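Local atomic coordinates of glucokinase (Leishmania braziliensis MHOM/BR/75/M2904, PDB entry 6EDI), a protein that probably phosphorylates D-glucose at the expense of ATP. Residues A[21-33]-A[89-101]. Numbering follows the deposited sequence.
Sequences IALEQLALTLTGD and DEVLQHLKKNLPD
His94 lays its imidazole against the start of helix 26-32 and the turn before it, with Leu23 O over one ring face and its own helix neighbour Asn98 CB over the other. Its CG stands anti to the backbone N (chi1 169°), which carries the ring across to the opposing helix; there NE2 accepts a hydrogen bond from Ala27 N at 3.1 Å, nearly in the ring plane and fairly straight at 159°. A histidine suits this place because Ala27 N does not reach the carbonyl four residues back, Leu23 O, which takes Leu26 N, and an unprotonated ring nitrogen accepts its hydrogen instead. Ala27, small enough for close approach, sets CB 3.6 Å from Asn98 CB and also meets Leu99 CD2. On the inner side, Leu26 CD2 lies 3.6 Å from Leu95 CD2 and also touches Val91 CG1, while the Leu30 side chain crosses that of Leu95 at about a right angle, CD1 against CD2. Leucine and valine, branched and apolar, fill this buried side against Phe56 of strand 51-58. Leu23 spreads its methyls over Glu90 and His94 CB. Helix 84-98, packed on the mixed sheet, fits the actin-like ATPase fold; helix 26-32, crossing it at -60°, is probably an N-terminal addition.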
loop_
_atom_site.group_PDB
_atom_site.type_symbol
_atom_site.label_atom_id
_atom_site.label_comp_id
_atom_site.label_asym_id
_atom_site.label_seq_id
_atom_site.Cartn_x
_atom_site.Cartn_y
_atom_site.Cartn_z
ATOM N N ILE A 21 25.693 22.906 -11.209
ATOM C CA ILE A 21 26.324 23.834 -12.138
ATOM C C ILE A 21 25.445 25.048 -12.379
ATOM O O ILE A 21 24.221 24.992 -12.226
ATOM C CB ILE A 21 26.598 23.180 -13.509
ATOM C CG1 ILE A 21 25.308 22.591 -14.079
ATOM C CG2 ILE A 21 27.679 22.111 -13.398
ATOM C CD1 ILE A 21 25.377 22.328 -15.556
ATOM N N ALA A 22 26.069 26.152 -12.770
ATOM C CA ALA A 22 25.314 27.317 -13.200
ATOM C C ALA A 22 24.581 26.975 -14.484
ATOM O O ALA A 22 25.097 26.214 -15.298
ATOM C CB ALA A 22 26.248 28.494 -13.429
ATOM N N LEU A 23 23.399 27.551 -14.692
ATOM C CA LEU A 23 22.661 27.297 -15.935
ATOM C C LEU A 23 23.495 27.574 -17.188
ATOM O O LEU A 23 23.409 26.842 -18.184
ATOM C CB LEU A 23 21.358 28.094 -15.986
ATOM C CG LEU A 23 20.665 28.199 -17.346
ATOM C CD1 LEU A 23 20.240 26.833 -17.870
ATOM C CD2 LEU A 23 19.454 29.099 -17.241
ATOM N N GLU A 24 24.310 28.621 -17.130
ATOM C CA GLU A 24 25.138 28.991 -18.272
ATOM C C GLU A 24 26.165 27.901 -18.595
ATOM O O GLU A 24 26.618 27.786 -19.738
ATOM C CB GLU A 24 25.824 30.342 -18.022
ATOM C CG GLU A 24 24.866 31.494 -17.670
ATOM C CD GLU A 24 24.260 31.383 -16.261
ATOM O OE1 GLU A 24 24.984 30.992 -15.315
ATOM O OE2 GLU A 24 23.052 31.670 -16.108
ATOM N N GLN A 25 26.510 27.088 -17.598
ATOM C CA GLN A 25 27.526 26.043 -17.760
ATOM C C GLN A 25 26.945 24.700 -18.200
ATOM O O GLN A 25 27.683 23.723 -18.277
ATOM C CB GLN A 25 28.280 25.793 -16.450
ATOM C CG GLN A 25 29.059 26.960 -15.863
ATOM C CD GLN A 25 29.553 26.641 -14.454
ATOM O OE1 GLN A 25 28.757 26.316 -13.559
ATOM N NE2 GLN A 25 30.869 26.711 -14.255
ATOM N N LEU A 26 25.642 24.641 -18.465
ATOM C CA LEU A 26 24.982 23.359 -18.767
ATOM C C LEU A 26 25.544 22.641 -19.998
ATOM O O LEU A 26 26.038 21.519 -19.891
ATOM C CB LEU A 26 23.454 23.501 -18.858
ATOM C CG LEU A 26 22.649 22.245 -19.212
ATOM C CD1 LEU A 26 22.887 21.132 -18.209
ATOM C CD2 LEU A 26 21.162 22.547 -19.314
ATOM N N ALA A 27 25.468 23.274 -21.162
ATOM C CA ALA A 27 25.916 22.606 -22.385
ATOM C C ALA A 27 27.401 22.273 -22.286
ATOM O O ALA A 27 27.847 21.208 -22.694
ATOM C CB ALA A 27 25.649 23.479 -23.579
ATOM N N LEU A 28 28.156 23.214 -21.739
ATOM C CA LEU A 28 29.572 23.038 -21.447
ATOM C C LEU A 28 29.851 21.760 -20.649
ATOM O O LEU A 28 30.834 21.046 -20.894
ATOM C CB LEU A 28 30.034 24.272 -20.675
ATOM C CG LEU A 28 31.342 24.417 -19.909
ATOM C CD1 LEU A 28 31.613 25.916 -19.710
ATOM C CD2 LEU A 28 31.310 23.710 -18.559
ATOM N N THR A 29 28.984 21.495 -19.680
ATOM C CA THR A 29 29.098 20.337 -18.810
ATOM C C THR A 29 28.680 19.080 -19.564
ATOM O O THR A 29 29.333 18.037 -19.463
ATOM C CB THR A 29 28.236 20.543 -17.561
ATOM O OG1 THR A 29 28.845 21.543 -16.735
ATOM C CG2 THR A 29 28.086 19.251 -16.755
ATOM N N LEU A 30 27.601 19.189 -20.334
ATOM C CA LEU A 30 27.133 18.069 -21.149
ATOM C C LEU A 30 28.141 17.669 -22.229
ATOM O O LEU A 30 28.388 16.482 -22.446
ATOM C CB LEU A 30 25.783 18.392 -21.782
ATOM C CG LEU A 30 24.588 18.451 -20.843
ATOM C CD1 LEU A 30 23.365 18.906 -21.600
ATOM C CD2 LEU A 30 24.350 17.079 -20.226
ATOM N N THR A 31 28.712 18.662 -22.909
ATOM C CA THR A 31 29.700 18.408 -23.958
ATOM C C THR A 31 31.053 18.018 -23.378
ATOM O O THR A 31 31.845 17.339 -24.037
ATOM C CB THR A 31 29.889 19.622 -24.908
ATOM O OG1 THR A 31 30.432 20.738 -24.184
ATOM C CG2 THR A 31 28.573 20.014 -25.546
ATOM N N GLY A 32 31.307 18.439 -22.143
ATOM C CA GLY A 32 32.592 18.209 -21.504
ATOM C C GLY A 32 32.876 16.788 -21.040
ATOM O O GLY A 32 34.036 16.416 -20.870
ATOM N N ASP A 33 31.822 16.004 -20.829
ATOM C CA ASP A 33 31.941 14.627 -20.350
ATOM C C ASP A 33 31.147 13.732 -21.301
ATOM O O ASP A 33 29.918 13.757 -21.299
ATOM C CB ASP A 33 31.391 14.514 -18.917
ATOM C CG ASP A 33 31.503 13.098 -18.332
ATOM O OD1 ASP A 33 31.712 12.109 -19.075
ATOM O OD2 ASP A 33 31.354 12.974 -17.099
ATOM N N ASP A 89 11.773 26.048 -19.307
ATOM C CA ASP A 89 12.023 26.785 -20.540
ATOM C C ASP A 89 13.449 27.362 -20.602
ATOM O O ASP A 89 14.095 27.290 -21.646
ATOM C CB ASP A 89 10.968 27.867 -20.771
ATOM C CG ASP A 89 10.921 28.321 -22.215
ATOM O OD1 ASP A 89 10.315 27.602 -23.040
ATOM O OD2 ASP A 89 11.506 29.382 -22.530
ATOM N N GLU A 90 13.954 27.907 -19.495
ATOM C CA GLU A 90 15.344 28.378 -19.469
ATOM C C GLU A 90 16.349 27.258 -19.751
ATOM O O GLU A 90 17.384 27.489 -20.376
ATOM C CB GLU A 90 15.694 29.049 -18.137
ATOM C CG GLU A 90 14.886 30.284 -17.809
ATOM C CD GLU A 90 15.714 31.356 -17.121
ATOM O OE1 GLU A 90 16.004 31.221 -15.912
ATOM O OE2 GLU A 90 16.078 32.335 -17.802
ATOM N N VAL A 91 16.056 26.049 -19.276
ATOM C CA VAL A 91 16.941 24.909 -19.519
ATOM C C VAL A 91 16.870 24.529 -20.989
ATOM O O VAL A 91 17.896 24.313 -21.652
ATOM C CB VAL A 91 16.548 23.691 -18.661
ATOM C CG1 VAL A 91 17.339 22.450 -19.084
ATOM C CG2 VAL A 91 16.768 23.982 -17.187
ATOM N N LEU A 92 15.643 24.476 -21.492
ATOM C CA LEU A 92 15.382 24.072 -22.861
ATOM C C LEU A 92 15.947 25.094 -23.859
ATOM O O LEU A 92 16.654 24.721 -24.788
ATOM C CB LEU A 92 13.880 23.846 -23.057
ATOM C CG LEU A 92 13.446 22.695 -23.967
ATOM C CD1 LEU A 92 14.618 21.785 -24.303
ATOM C CD2 LEU A 92 12.316 21.897 -23.331
ATOM N N GLN A 93 15.670 26.380 -23.646
ATOM C CA GLN A 93 16.218 27.422 -24.516
ATOM C C GLN A 93 17.747 27.458 -24.450
ATOM O O GLN A 93 18.409 27.785 -25.437
ATOM C CB GLN A 93 15.625 28.805 -24.194
ATOM C CG GLN A 93 14.082 28.895 -24.256
ATOM C CD GLN A 93 13.456 28.277 -25.507
ATOM O OE1 GLN A 93 12.476 27.530 -25.418
ATOM N NE2 GLN A 93 14.003 28.603 -26.676
ATOM N N HIS A 94 18.317 27.103 -23.301
ATOM C CA HIS A 94 19.775 27.076 -23.177
ATOM C C HIS A 94 20.372 25.939 -23.989
ATOM O O HIS A 94 21.431 26.097 -24.593
ATOM C CB HIS A 94 20.223 26.919 -21.724
ATOM C CG HIS A 94 21.686 26.623 -21.576
ATOM N ND1 HIS A 94 22.634 27.614 -21.453
ATOM C CD2 HIS A 94 22.360 25.449 -21.535
ATOM C CE1 HIS A 94 23.831 27.065 -21.342
ATOM N NE2 HIS A 94 23.695 25.752 -21.388
ATOM N N LEU A 95 19.712 24.781 -23.971
ATOM C CA LEU A 95 20.186 23.630 -24.728
ATOM C C LEU A 95 20.136 23.879 -26.236
ATOM O O LEU A 95 21.043 23.476 -26.959
ATOM C CB LEU A 95 19.394 22.366 -24.375
ATOM C CG LEU A 95 19.553 21.794 -22.965
ATOM C CD1 LEU A 95 18.616 20.597 -22.780
ATOM C CD2 LEU A 95 20.988 21.390 -22.707
ATOM N N LYS A 96 19.076 24.533 -26.710
ATOM C CA LYS A 96 18.941 24.822 -28.140
ATOM C C LYS A 96 19.909 25.928 -28.567
ATOM O O LYS A 96 20.342 25.974 -29.718
ATOM C CB LYS A 96 17.507 25.236 -28.492
ATOM C CG LYS A 96 16.388 24.472 -27.767
ATOM C CD LYS A 96 16.174 23.049 -28.265
ATOM C CE LYS A 96 14.711 22.809 -28.623
ATOM N NZ LYS A 96 13.802 23.451 -27.622
ATOM N N LYS A 97 20.249 26.811 -27.630
ATOM C CA LYS A 97 21.128 27.944 -27.912
ATOM C C LYS A 97 22.611 27.613 -27.748
ATOM O O LYS A 97 23.458 28.231 -28.398
ATOM C CB LYS A 97 20.798 29.133 -27.006
ATOM C CG LYS A 97 19.567 29.951 -27.381
ATOM C CD LYS A 97 19.422 31.098 -26.392
ATOM C CE LYS A 97 18.174 31.924 -26.631
ATOM N NZ LYS A 97 18.124 33.103 -25.718
ATOM N N ASN A 98 22.926 26.667 -26.864
ATOM C CA ASN A 98 24.324 26.336 -26.576
ATOM C C ASN A 98 24.751 24.918 -26.967
ATOM O O ASN A 98 25.858 24.493 -26.631
ATOM C CB ASN A 98 24.672 26.609 -25.103
ATOM C CG ASN A 98 24.558 28.074 -24.735
ATOM O OD1 ASN A 98 25.528 28.830 -24.832
ATOM N ND2 ASN A 98 23.370 28.487 -24.299
ATOM N N LEU A 99 23.897 24.196 -27.686
ATOM C CA LEU A 99 24.309 22.927 -28.279
ATOM C C LEU A 99 24.332 23.066 -29.800
ATOM O O LEU A 99 23.486 23.756 -30.379
ATOM C CB LEU A 99 23.428 21.754 -27.813
ATOM C CG LEU A 99 23.661 21.361 -26.346
ATOM C CD1 LEU A 99 22.681 20.335 -25.808
ATOM C CD2 LEU A 99 25.082 20.855 -26.168
ATOM N N PRO A 100 25.331 22.442 -30.447
ATOM C CA PRO A 100 25.556 22.616 -31.887
ATOM C C PRO A 100 24.362 22.169 -32.741
ATOM O O PRO A 100 24.063 22.810 -33.753
ATOM C CB PRO A 100 26.768 21.716 -32.161
ATOM C CG PRO A 100 27.433 21.526 -30.824
ATOM C CD PRO A 100 26.309 21.518 -29.839
ATOM N N ASP A 101 23.697 21.087 -32.336
ATOM C CA ASP A 101 22.523 20.593 -33.046
ATOM C C ASP A 101 21.224 21.010 -32.349
ATOM O O ASP A 101 20.214 20.314 -32.449
ATOM C CB ASP A 101 22.574 19.068 -33.133
ATOM C CG ASP A 101 22.398 18.396 -31.774
ATOM O OD1 ASP A 101 22.637 19.057 -30.738
ATOM O OD2 ASP A 101 22.023 17.200 -31.740
#